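Local coordinates for probable arylamine n-acetyl transferase (PDB 4GUZ), which probably transfers the acetyl group of acetyl coenzyme A to arylamine substrates, at residues A[8-18]-A[83-93]; A[35-44]-A[130-141]. All coordinates share one frame; numbering follows the deposited sequence.

Contact 1 (A[8-18]-A[83-93])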
loop_
_atom_site.group_PDB
_atom_site.type_symbol
_atom_site.label_atom_id
_atom_site.label_comp_id
_atom_site.label_asym_id
_atom_site.label_seq_id
_atom_site.Cartn_x
_atom_site.Cartn_y
_atom_site.Cartn_z
ATOM N N TRP A 8 -1.475 -11.388 14.271
ATOM C CA TRP A 8 -1.433 -10.048 13.702
ATOM C C TRP A 8 -1.216 -8.954 14.754
ATOM O O TRP A 8 -1.234 -7.779 14.405
ATOM C CB TRP A 8 -2.730 -9.802 12.922
ATOM C CG TRP A 8 -2.891 -10.770 11.787
ATOM C CD1 TRP A 8 -3.563 -11.953 11.813
ATOM C CD2 TRP A 8 -2.285 -10.680 10.489
ATOM N NE1 TRP A 8 -3.444 -12.593 10.598
ATOM C CE2 TRP A 8 -2.675 -11.829 9.763
ATOM C CE3 TRP A 8 -1.495 -9.715 9.847
ATOM C CZ2 TRP A 8 -2.280 -12.050 8.437
ATOM C CZ3 TRP A 8 -1.122 -9.924 8.525
ATOM C CH2 TRP A 8 -1.513 -11.079 7.835
ATOM N N ASN A 9 -0.993 -9.338 16.023
ATOM C CA ASN A 9 -0.769 -8.429 17.162
ATOM C C ASN A 9 -1.839 -7.337 17.301
ATOM O O ASN A 9 -1.509 -6.170 17.554
ATOM C CB ASN A 9 0.626 -7.815 17.107
ATOM C CG ASN A 9 1.661 -8.713 17.710
ATOM O OD1 ASN A 9 1.779 -8.822 18.938
ATOM N ND2 ASN A 9 2.404 -9.404 16.863
ATOM N N GLY A 10 -3.106 -7.741 17.208
ATOM C CA GLY A 10 -4.253 -6.847 17.366
ATOM C C GLY A 10 -4.268 -6.094 18.691
ATOM O O GLY A 10 -4.564 -4.891 18.732
ATOM N N ASP A 11 -3.895 -6.788 19.779
ATOM C CA ASP A 11 -3.876 -6.255 21.142
ATOM C C ASP A 11 -2.849 -5.136 21.350
ATOM O O ASP A 11 -3.050 -4.309 22.237
ATOM C CB ASP A 11 -3.618 -7.391 22.148
ATOM C CG ASP A 11 -4.820 -8.289 22.398
ATOM O OD1 ASP A 11 -5.952 -7.896 22.018
ATOM O OD2 ASP A 11 -4.639 -9.365 23.016
ATOM N N GLU A 12 -1.774 -5.094 20.546
ATOM C CA GLU A 12 -0.726 -4.067 20.669
ATOM C C GLU A 12 -1.099 -2.768 19.931
ATOM O O GLU A 12 -0.411 -1.755 20.074
ATOM C CB GLU A 12 0.619 -4.591 20.159
ATOM C CG GLU A 12 1.248 -5.637 21.061
ATOM C CD GLU A 12 2.724 -5.861 20.809
ATOM O OE1 GLU A 12 3.506 -5.777 21.785
ATOM O OE2 GLU A 12 3.103 -6.102 19.639
ATOM N N LEU A 13 -2.173 -2.807 19.138
ATOM C CA LEU A 13 -2.629 -1.640 18.400
ATOM C C LEU A 13 -3.385 -0.674 19.308
ATOM O O LEU A 13 -4.194 -1.098 20.145
ATOM C CB LEU A 13 -3.536 -2.075 17.227
ATOM C CG LEU A 13 -4.210 -0.953 16.410
ATOM C CD1 LEU A 13 -3.282 -0.426 15.330
ATOM C CD2 LEU A 13 -5.504 -1.424 15.827
ATOM N N GLN A 14 -3.153 0.633 19.097
ATOM C CA GLN A 14 -3.896 1.703 19.759
ATOM C C GLN A 14 -5.125 1.931 18.877
ATOM O O GLN A 14 -5.097 2.777 17.982
ATOM C CB GLN A 14 -3.012 2.970 19.921
ATOM C CG GLN A 14 -1.871 2.840 20.937
ATOM C CD GLN A 14 -2.336 2.477 22.328
ATOM O OE1 GLN A 14 -3.225 3.113 22.909
ATOM N NE2 GLN A 14 -1.754 1.426 22.880
ATOM N N LEU A 15 -6.166 1.099 19.074
ATOM C CA LEU A 15 -7.388 1.060 18.268
ATOM C C LEU A 15 -8.081 2.414 18.103
ATOM O O LEU A 15 -8.348 2.777 16.957
ATOM C CB LEU A 15 -8.394 0.022 18.813
ATOM C CG LEU A 15 -9.678 -0.207 17.988
ATOM C CD1 LEU A 15 -9.374 -0.890 16.654
ATOM C CD2 LEU A 15 -10.680 -1.036 18.768
ATOM N N ASP A 16 -8.367 3.162 19.210
ATOM C CA ASP A 16 -9.067 4.460 19.134
ATOM C C ASP A 16 -8.241 5.499 18.401
ATOM O O ASP A 16 -8.790 6.294 17.645
ATOM C CB ASP A 16 -9.427 4.998 20.536
ATOM C CG ASP A 16 -10.443 4.174 21.310
ATOM O OD1 ASP A 16 -11.335 3.567 20.668
ATOM O OD2 ASP A 16 -10.378 4.178 22.561
ATOM N N GLU A 17 -6.925 5.499 18.642
ATOM C CA GLU A 17 -5.975 6.424 18.024
ATOM C C GLU A 17 -5.917 6.212 16.504
ATOM O O GLU A 17 -5.912 7.181 15.744
ATOM C CB GLU A 17 -4.597 6.223 18.639
ATOM C CG GLU A 17 -3.656 7.380 18.379
ATOM C CD GLU A 17 -2.213 7.142 18.770
ATOM O OE1 GLU A 17 -1.928 6.216 19.565
ATOM O OE2 GLU A 17 -1.363 7.921 18.290
ATOM N N TYR A 18 -5.877 4.943 16.078
ATOM C CA TYR A 18 -5.837 4.603 14.659
ATOM C C TYR A 18 -7.122 5.070 13.983
ATOM O O TYR A 18 -7.048 5.682 12.917
ATOM C CB TYR A 18 -5.610 3.081 14.446
ATOM C CG TYR A 18 -5.832 2.654 13.005
ATOM C CD1 TYR A 18 -4.785 2.656 12.087
ATOM C CD2 TYR A 18 -7.106 2.329 12.542
ATOM C CE1 TYR A 18 -4.997 2.331 10.749
ATOM C CE2 TYR A 18 -7.334 2.033 11.199
ATOM C CZ TYR A 18 -6.267 2.002 10.315
ATOM O OH TYR A 18 -6.478 1.693 8.998
ATOM N N VAL A 83 0.013 -3.145 5.613
ATOM C CA VAL A 83 -0.658 -4.444 5.856
ATOM C C VAL A 83 -0.539 -4.836 7.357
ATOM O O VAL A 83 -1.528 -5.306 7.926
ATOM C CB VAL A 83 -0.177 -5.558 4.891
ATOM C CG1 VAL A 83 -0.531 -6.955 5.403
ATOM C CG2 VAL A 83 -0.778 -5.349 3.510
ATOM N N ALA A 84 0.617 -4.576 8.011
ATOM C CA ALA A 84 0.761 -4.871 9.451
ATOM C C ALA A 84 -0.304 -4.102 10.242
ATOM O O ALA A 84 -1.028 -4.700 11.032
ATOM C CB ALA A 84 2.166 -4.504 9.942
ATOM N N LEU A 85 -0.466 -2.797 9.951
ATOM C CA LEU A 85 -1.424 -1.951 10.626
ATOM C C LEU A 85 -2.848 -2.348 10.320
ATOM O O LEU A 85 -3.654 -2.457 11.240
ATOM C CB LEU A 85 -1.192 -0.480 10.243
ATOM C CG LEU A 85 -1.639 0.580 11.242
ATOM C CD1 LEU A 85 -0.868 0.459 12.561
ATOM C CD2 LEU A 85 -1.369 1.967 10.681
ATOM N N PHE A 86 -3.166 -2.587 9.042
ATOM C CA PHE A 86 -4.534 -2.912 8.665
ATOM C C PHE A 86 -4.919 -4.277 9.177
ATOM O O PHE A 86 -6.037 -4.427 9.673
ATOM C CB PHE A 86 -4.740 -2.799 7.150
ATOM C CG PHE A 86 -6.178 -2.583 6.729
ATOM C CD1 PHE A 86 -6.779 -1.337 6.862
ATOM C CD2 PHE A 86 -6.902 -3.603 6.113
ATOM C CE1 PHE A 86 -8.113 -1.140 6.477
ATOM C CE2 PHE A 86 -8.233 -3.403 5.716
ATOM C CZ PHE A 86 -8.821 -2.163 5.884
ATOM N N GLY A 87 -3.970 -5.222 9.141
ATOM C CA GLY A 87 -4.143 -6.573 9.657
ATOM C C GLY A 87 -4.450 -6.560 11.135
ATOM O O GLY A 87 -5.346 -7.276 11.595
ATOM N N ALA A 88 -3.746 -5.688 11.880
ATOM C CA ALA A 88 -3.956 -5.513 13.321
ATOM C C ALA A 88 -5.344 -4.968 13.594
ATOM O O ALA A 88 -5.988 -5.438 14.526
ATOM C CB ALA A 88 -2.909 -4.584 13.905
ATOM N N VAL A 89 -5.815 -4.002 12.777
ATOM C CA VAL A 89 -7.158 -3.406 12.917
ATOM C C VAL A 89 -8.218 -4.469 12.642
ATOM O O VAL A 89 -9.142 -4.602 13.441
ATOM C CB VAL A 89 -7.395 -2.144 12.036
ATOM C CG1 VAL A 89 -8.752 -1.507 12.335
ATOM C CG2 VAL A 89 -6.295 -1.117 12.236
ATOM N N LEU A 90 -8.087 -5.230 11.518
ATOM C CA LEU A 90 -9.067 -6.258 11.140
ATOM C C LEU A 90 -9.225 -7.296 12.264
ATOM O O LEU A 90 -10.355 -7.696 12.582
ATOM C CB LEU A 90 -8.671 -6.943 9.815
ATOM C CG LEU A 90 -8.729 -6.077 8.540
ATOM C CD1 LEU A 90 -8.284 -6.870 7.311
ATOM C CD2 LEU A 90 -10.106 -5.438 8.331
ATOM N N GLN A 91 -8.101 -7.664 12.896
ATOM C CA GLN A 91 -8.037 -8.615 14.010
ATOM C C GLN A 91 -8.790 -8.085 15.236
ATOM O O GLN A 91 -9.562 -8.839 15.841
ATOM C CB GLN A 91 -6.564 -8.894 14.360
ATOM C CG GLN A 91 -6.317 -9.855 15.532
ATOM C CD GLN A 91 -6.801 -11.258 15.275
ATOM O OE1 GLN A 91 -7.717 -11.749 15.945
ATOM N NE2 GLN A 91 -6.203 -11.933 14.298
ATOM N N ARG A 92 -8.567 -6.803 15.607
ATOM C CA ARG A 92 -9.215 -6.192 16.771
ATOM C C ARG A 92 -10.708 -6.036 16.602
ATOM O O ARG A 92 -11.435 -6.104 17.588
ATOM C CB ARG A 92 -8.626 -4.811 17.069
ATOM C CG ARG A 92 -7.457 -4.865 18.002
ATOM C CD ARG A 92 -7.811 -5.262 19.439
ATOM N NE ARG A 92 -8.284 -4.126 20.230
ATOM C CZ ARG A 92 -7.498 -3.166 20.708
ATOM N NH1 ARG A 92 -6.194 -3.173 20.454
ATOM N NH2 ARG A 92 -8.013 -2.179 21.423
ATOM N N LEU A 93 -11.169 -5.788 15.369
ATOM C CA LEU A 93 -12.586 -5.563 15.116
ATOM C C LEU A 93 -13.357 -6.877 14.859
ATOM O O LEU A 93 -14.573 -6.850 14.670
ATOM C CB LEU A 93 -12.784 -4.553 13.978
ATOM C CG LEU A 93 -12.279 -3.113 14.222
ATOM C CD1 LEU A 93 -12.897 -2.176 13.225
ATOM C CD2 LEU A 93 -12.608 -2.620 15.647
HETATM O O HOH W 1 -0.502 -7.161 12.018
#
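R92, near the end of helix 79-92, spends one nitrogen on two carbonyls of the N-terminal segment. Its NH1 donates to G10 O at 2.9 Å, 161° at the hydrogen and nearly in the guanidinium plane, and to L13 O, also 2.9 Å from NH1 but more bent at 139°. G10 O also takes the backbone N of L13, which arrives from the opposite face of the carbonyl plane, so the short 3-10 turn and the arginine share one acceptor. Bent at chi2 and chi3, the arginine chain folds back against G10 and lays one guanidinium face under L15 CB, 3.4 Å from NH2. A water donates to W8 O and A84 O, bridging the two backbones nearer the start of helix 79-92.

Small residues let the chains close up: the CA atoms of G10 and A88 are 4.3 Å apart, and the W8 indole lies against G87. Beyond them, L13 CD2 meets V89 CG2, and its CD1 meets L85 CD1. V89 CG2 also sits over the centre of the Y18 ring, a CH-pi contact 14° off the ring normal, while L85 CD2 touches that ring's edge. The Y18 hydroxyl is probably hydrogen-bonded to H42 ND1. Helix 63-72 flanks L13 and A88, W8 reaches L119 of strand 116-123, and F86 and V89 pack on helix 32-45.

Contact 2 (A[35-44]-A[130-141]); sequences LRRLQRGHVL and CDVGFGTSPLAP
Q39 pushes its carboxamide from helix 32-45 into the curve of segment 130-141. CG stands anti to the backbone N (chi1 -179°) and the chain runs on extended, which carries NE2 to P138 O at 3.1 Å; the bond is fairly straight at 159°, but the donor stands above the carbonyl plane. A water accepts from NE2 and D131 N and donates to A140 O, so the amide nitrogen serves two acceptors, while Q39 OE1 packs 3.4 Å from C130 CA. On one side of this amide L35 CD1 touches C130 SG at 3.6 Å, and L35 CG lies against P141 CG, the side chains antiparallel. On the other, V43 CG1 meets L139 CD2 at 3.6 Å, the side chains at about a right angle, and V43 CG2 lies against P138 O. L139 O rests on the helix backbone through a CA-H...O contact, 3.3 Å from R40 CA.

The segment leaves strand 126-130 at D131, which probably completes the Cys-His-Asp catalytic triad of the arylamine N-acetyltransferase family with C79 and H116; D131 OD1 is hydrogen-bonded to H116 NE2. Next to it, V132 CG2 lies over one face of the H42 ring, whose NE2 is hydrogen-bonded to H82 ND1. Further out, S137 OG donates to D131 O at 2.8 Å and accepts from F134 N. L139 N is hydrogen-bonded to D152 OD2, and R40 salt-bridged to E153.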
loop_
_atom_site.group_PDB
_atom_site.type_symbol
_atom_site.label_atom_id
_atom_site.label_comp_id
_atom_site.label_asym_id
_atom_site.label_seq_id
_atom_site.Cartn_x
_atom_site.Cartn_y
_atom_site.Cartn_z
ATOM N N LEU A 35 -15.862 -2.270 6.845
ATOM C CA LEU A 35 -14.665 -2.525 6.035
ATOM C C LEU A 35 -14.478 -1.437 4.988
ATOM O O LEU A 35 -13.357 -0.983 4.779
ATOM C CB LEU A 35 -14.765 -3.913 5.369
ATOM C CG LEU A 35 -13.540 -4.393 4.577
ATOM C CD1 LEU A 35 -12.332 -4.586 5.484
ATOM C CD2 LEU A 35 -13.849 -5.668 3.809
ATOM N N ARG A 36 -15.578 -1.009 4.333
ATOM C CA ARG A 36 -15.535 0.053 3.332
ATOM C C ARG A 36 -15.020 1.341 3.943
ATOM O O ARG A 36 -14.150 1.986 3.359
ATOM C CB ARG A 36 -16.923 0.279 2.676
ATOM C CG ARG A 36 -17.194 -0.728 1.564
ATOM C CD ARG A 36 -18.618 -0.688 1.037
ATOM N NE ARG A 36 -18.862 -1.864 0.197
ATOM C CZ ARG A 36 -19.644 -1.892 -0.878
ATOM N NH1 ARG A 36 -20.313 -0.805 -1.255
ATOM N NH2 ARG A 36 -19.768 -3.008 -1.585
ATOM N N ARG A 37 -15.539 1.707 5.121
ATOM C CA ARG A 37 -15.116 2.944 5.791
ATOM C C ARG A 37 -13.667 2.841 6.273
ATOM O O ARG A 37 -12.950 3.838 6.217
ATOM C CB ARG A 37 -16.053 3.305 6.951
ATOM C CG ARG A 37 -17.473 3.659 6.470
ATOM C CD ARG A 37 -18.292 4.505 7.448
ATOM N NE ARG A 37 -18.281 4.026 8.837
ATOM C CZ ARG A 37 -18.913 2.945 9.289
ATOM N NH1 ARG A 37 -19.598 2.168 8.456
ATOM N NH2 ARG A 37 -18.839 2.615 10.572
ATOM N N LEU A 38 -13.232 1.632 6.693
ATOM C CA LEU A 38 -11.862 1.374 7.176
ATOM C C LEU A 38 -10.860 1.535 6.044
ATOM O O LEU A 38 -9.886 2.262 6.186
ATOM C CB LEU A 38 -11.722 -0.027 7.780
ATOM C CG LEU A 38 -12.319 -0.285 9.159
ATOM C CD1 LEU A 38 -12.213 -1.743 9.502
ATOM C CD2 LEU A 38 -11.609 0.520 10.236
ATOM N N GLN A 39 -11.116 0.877 4.915
ATOM C CA GLN A 39 -10.214 0.969 3.780
ATOM C C GLN A 39 -10.146 2.407 3.219
ATOM O O GLN A 39 -9.046 2.903 2.987
ATOM C CB GLN A 39 -10.609 -0.021 2.683
ATOM C CG GLN A 39 -9.643 0.062 1.498
ATOM C CD GLN A 39 -9.524 -1.185 0.667
ATOM O OE1 GLN A 39 -9.925 -2.278 1.062
ATOM N NE2 GLN A 39 -8.772 -1.077 -0.414
ATOM N N ARG A 40 -11.297 3.073 3.004
ATOM C CA ARG A 40 -11.284 4.431 2.463
ATOM C C ARG A 40 -10.461 5.375 3.349
ATOM O O ARG A 40 -9.612 6.092 2.834
ATOM C CB ARG A 40 -12.713 4.974 2.261
ATOM C CG ARG A 40 -12.741 6.214 1.372
ATOM C CD ARG A 40 -14.143 6.722 1.133
ATOM N NE ARG A 40 -14.167 8.071 0.552
ATOM C CZ ARG A 40 -14.431 8.346 -0.722
ATOM N NH1 ARG A 40 -14.663 7.365 -1.587
ATOM N NH2 ARG A 40 -14.472 9.605 -1.140
ATOM N N GLY A 41 -10.699 5.340 4.658
ATOM C CA GLY A 41 -9.982 6.181 5.614
ATOM C C GLY A 41 -8.494 5.873 5.670
ATOM O O GLY A 41 -7.677 6.794 5.747
ATOM N N HIS A 42 -8.135 4.584 5.645
ATOM C CA HIS A 42 -6.730 4.141 5.715
ATOM C C HIS A 42 -5.970 4.641 4.485
ATOM O O HIS A 42 -4.930 5.307 4.623
ATOM C CB HIS A 42 -6.613 2.595 5.858
ATOM C CG HIS A 42 -5.199 2.081 5.838
ATOM N ND1 HIS A 42 -4.593 1.599 6.978
ATOM C CD2 HIS A 42 -4.303 2.048 4.817
ATOM C CE1 HIS A 42 -3.352 1.301 6.625
ATOM N NE2 HIS A 42 -3.135 1.557 5.333
ATOM N N VAL A 43 -6.512 4.350 3.295
ATOM C CA VAL A 43 -5.883 4.701 2.018
ATOM C C VAL A 43 -5.721 6.233 1.910
ATOM O O VAL A 43 -4.644 6.693 1.557
ATOM C CB VAL A 43 -6.646 4.087 0.815
ATOM C CG1 VAL A 43 -6.083 4.583 -0.507
ATOM C CG2 VAL A 43 -6.600 2.566 0.870
ATOM N N LEU A 44 -6.730 7.000 2.326
ATOM C CA LEU A 44 -6.664 8.456 2.244
ATOM C C LEU A 44 -5.715 9.124 3.266
ATOM O O LEU A 44 -5.102 10.136 2.929
ATOM C CB LEU A 44 -8.068 9.060 2.407
ATOM C CG LEU A 44 -8.988 8.945 1.190
ATOM C CD1 LEU A 44 -10.398 9.419 1.525
ATOM C CD2 LEU A 44 -8.418 9.693 -0.024
ATOM N N CYS A 130 -8.607 -6.469 0.026
ATOM C CA CYS A 130 -8.284 -5.179 0.631
ATOM C C CYS A 130 -6.831 -4.843 0.296
ATOM O O CYS A 130 -5.899 -5.205 1.031
ATOM C CB CYS A 130 -8.542 -5.179 2.135
ATOM S SG CYS A 130 -10.284 -5.422 2.583
ATOM N N ASP A 131 -6.641 -4.154 -0.839
ATOM C CA ASP A 131 -5.306 -3.733 -1.306
ATOM C C ASP A 131 -5.069 -2.340 -0.752
ATOM O O ASP A 131 -5.289 -1.334 -1.430
ATOM C CB ASP A 131 -5.254 -3.779 -2.824
ATOM C CG ASP A 131 -3.858 -3.636 -3.408
ATOM O OD1 ASP A 131 -2.893 -3.511 -2.620
ATOM O OD2 ASP A 131 -3.736 -3.646 -4.643
ATOM N N VAL A 132 -4.688 -2.277 0.518
ATOM C CA VAL A 132 -4.604 -1.006 1.259
ATOM C C VAL A 132 -3.230 -0.309 1.214
ATOM O O VAL A 132 -3.155 0.871 1.564
ATOM C CB VAL A 132 -5.049 -1.170 2.741
ATOM C CG1 VAL A 132 -6.491 -1.691 2.842
ATOM C CG2 VAL A 132 -4.073 -2.044 3.542
ATOM N N GLY A 133 -2.182 -1.033 0.852
ATOM C CA GLY A 133 -0.824 -0.498 0.891
ATOM C C GLY A 133 -0.068 -0.407 -0.410
ATOM O O GLY A 133 1.152 -0.477 -0.390
ATOM N N PHE A 134 -0.758 -0.146 -1.533
ATOM C CA PHE A 134 -0.100 -0.037 -2.833
ATOM C C PHE A 134 0.368 1.410 -3.129
ATOM O O PHE A 134 1.223 1.597 -3.989
ATOM C CB PHE A 134 -1.041 -0.560 -3.941
ATOM C CG PHE A 134 -0.439 -0.633 -5.333
ATOM C CD1 PHE A 134 0.374 -1.698 -5.702
ATOM C CD2 PHE A 134 -0.695 0.363 -6.274
ATOM C CE1 PHE A 134 0.928 -1.763 -6.987
ATOM C CE2 PHE A 134 -0.133 0.301 -7.558
ATOM C CZ PHE A 134 0.673 -0.761 -7.905
ATOM N N GLY A 135 -0.131 2.397 -2.396
ATOM C CA GLY A 135 0.220 3.798 -2.645
ATOM C C GLY A 135 -0.933 4.395 -3.427
ATOM O O GLY A 135 -1.783 5.057 -2.837
ATOM N N THR A 136 -1.067 4.010 -4.725
ATOM C CA THR A 136 -2.225 4.427 -5.553
ATOM C C THR A 136 -3.264 3.332 -5.430
ATOM O O THR A 136 -3.789 2.800 -6.412
ATOM C CB THR A 136 -1.816 4.735 -6.998
ATOM O OG1 THR A 136 -1.072 3.629 -7.523
ATOM C CG2 THR A 136 -1.014 6.032 -7.116
ATOM N N SER A 137 -3.558 3.003 -4.192
ATOM C CA SER A 137 -4.425 1.929 -3.793
ATOM C C SER A 137 -5.900 2.152 -4.112
ATOM O O SER A 137 -6.392 3.282 -4.052
ATOM C CB SER A 137 -4.311 1.739 -2.277
ATOM O OG SER A 137 -3.387 0.712 -1.968
ATOM N N PRO A 138 -6.647 1.050 -4.346
ATOM C CA PRO A 138 -8.096 1.166 -4.440
ATOM C C PRO A 138 -8.624 1.761 -3.143
ATOM O O PRO A 138 -8.069 1.498 -2.061
ATOM C CB PRO A 138 -8.542 -0.291 -4.607
ATOM C CG PRO A 138 -7.375 -0.967 -5.228
ATOM C CD PRO A 138 -6.237 -0.365 -4.473
ATOM N N LEU A 139 -9.640 2.635 -3.253
ATOM C CA LEU A 139 -10.197 3.309 -2.081
ATOM C C LEU A 139 -11.250 2.451 -1.430
ATOM O O LEU A 139 -11.744 2.806 -0.369
ATOM C CB LEU A 139 -10.778 4.681 -2.447
ATOM C CG LEU A 139 -9.795 5.716 -3.017
ATOM C CD1 LEU A 139 -10.534 6.874 -3.604
ATOM C CD2 LEU A 139 -8.863 6.249 -1.956
ATOM N N ALA A 140 -11.601 1.318 -2.052
ATOM C CA ALA A 140 -12.634 0.457 -1.481
ATOM C C ALA A 140 -12.261 -1.015 -1.625
ATOM O O ALA A 140 -11.552 -1.354 -2.587
ATOM C CB ALA A 140 -13.962 0.732 -2.177
ATOM N N PRO A 141 -12.747 -1.913 -0.725
ATOM C CA PRO A 141 -12.513 -3.351 -0.937
ATOM C C PRO A 141 -13.106 -3.772 -2.272
ATOM O O PRO A 141 -14.066 -3.158 -2.738
ATOM C CB PRO A 141 -13.252 -4.021 0.233
ATOM C CG PRO A 141 -13.540 -2.930 1.197
ATOM C CD PRO A 141 -13.641 -1.678 0.440
HETATM O O HOH W 2 -9.141 -3.234 -2.457
#

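In the fold
From the N terminus, the chain runs through 8-18 into helix 15-21, then supplies helix 32-45, then 83-93 of helix 79-92, and after strands 96-104, 116-123 and 126-130 reaches 130-141. Contact 1 closes a largely helical excursion of 64 residues, and contact 2 a longer one of 85 mixing helix and strand. The two cross: the first half of contact 2 lies inside the loop closed by contact 1 and its second half, 130-141, beyond it. Their centres are about 15 Å apart, yet they touch where Y18 meets H42, F86 packs on H42 and V132, and L90 on L35. They join the N-terminal helices to the loop between strands 126-130 and 142-143 of the eight-stranded sheet.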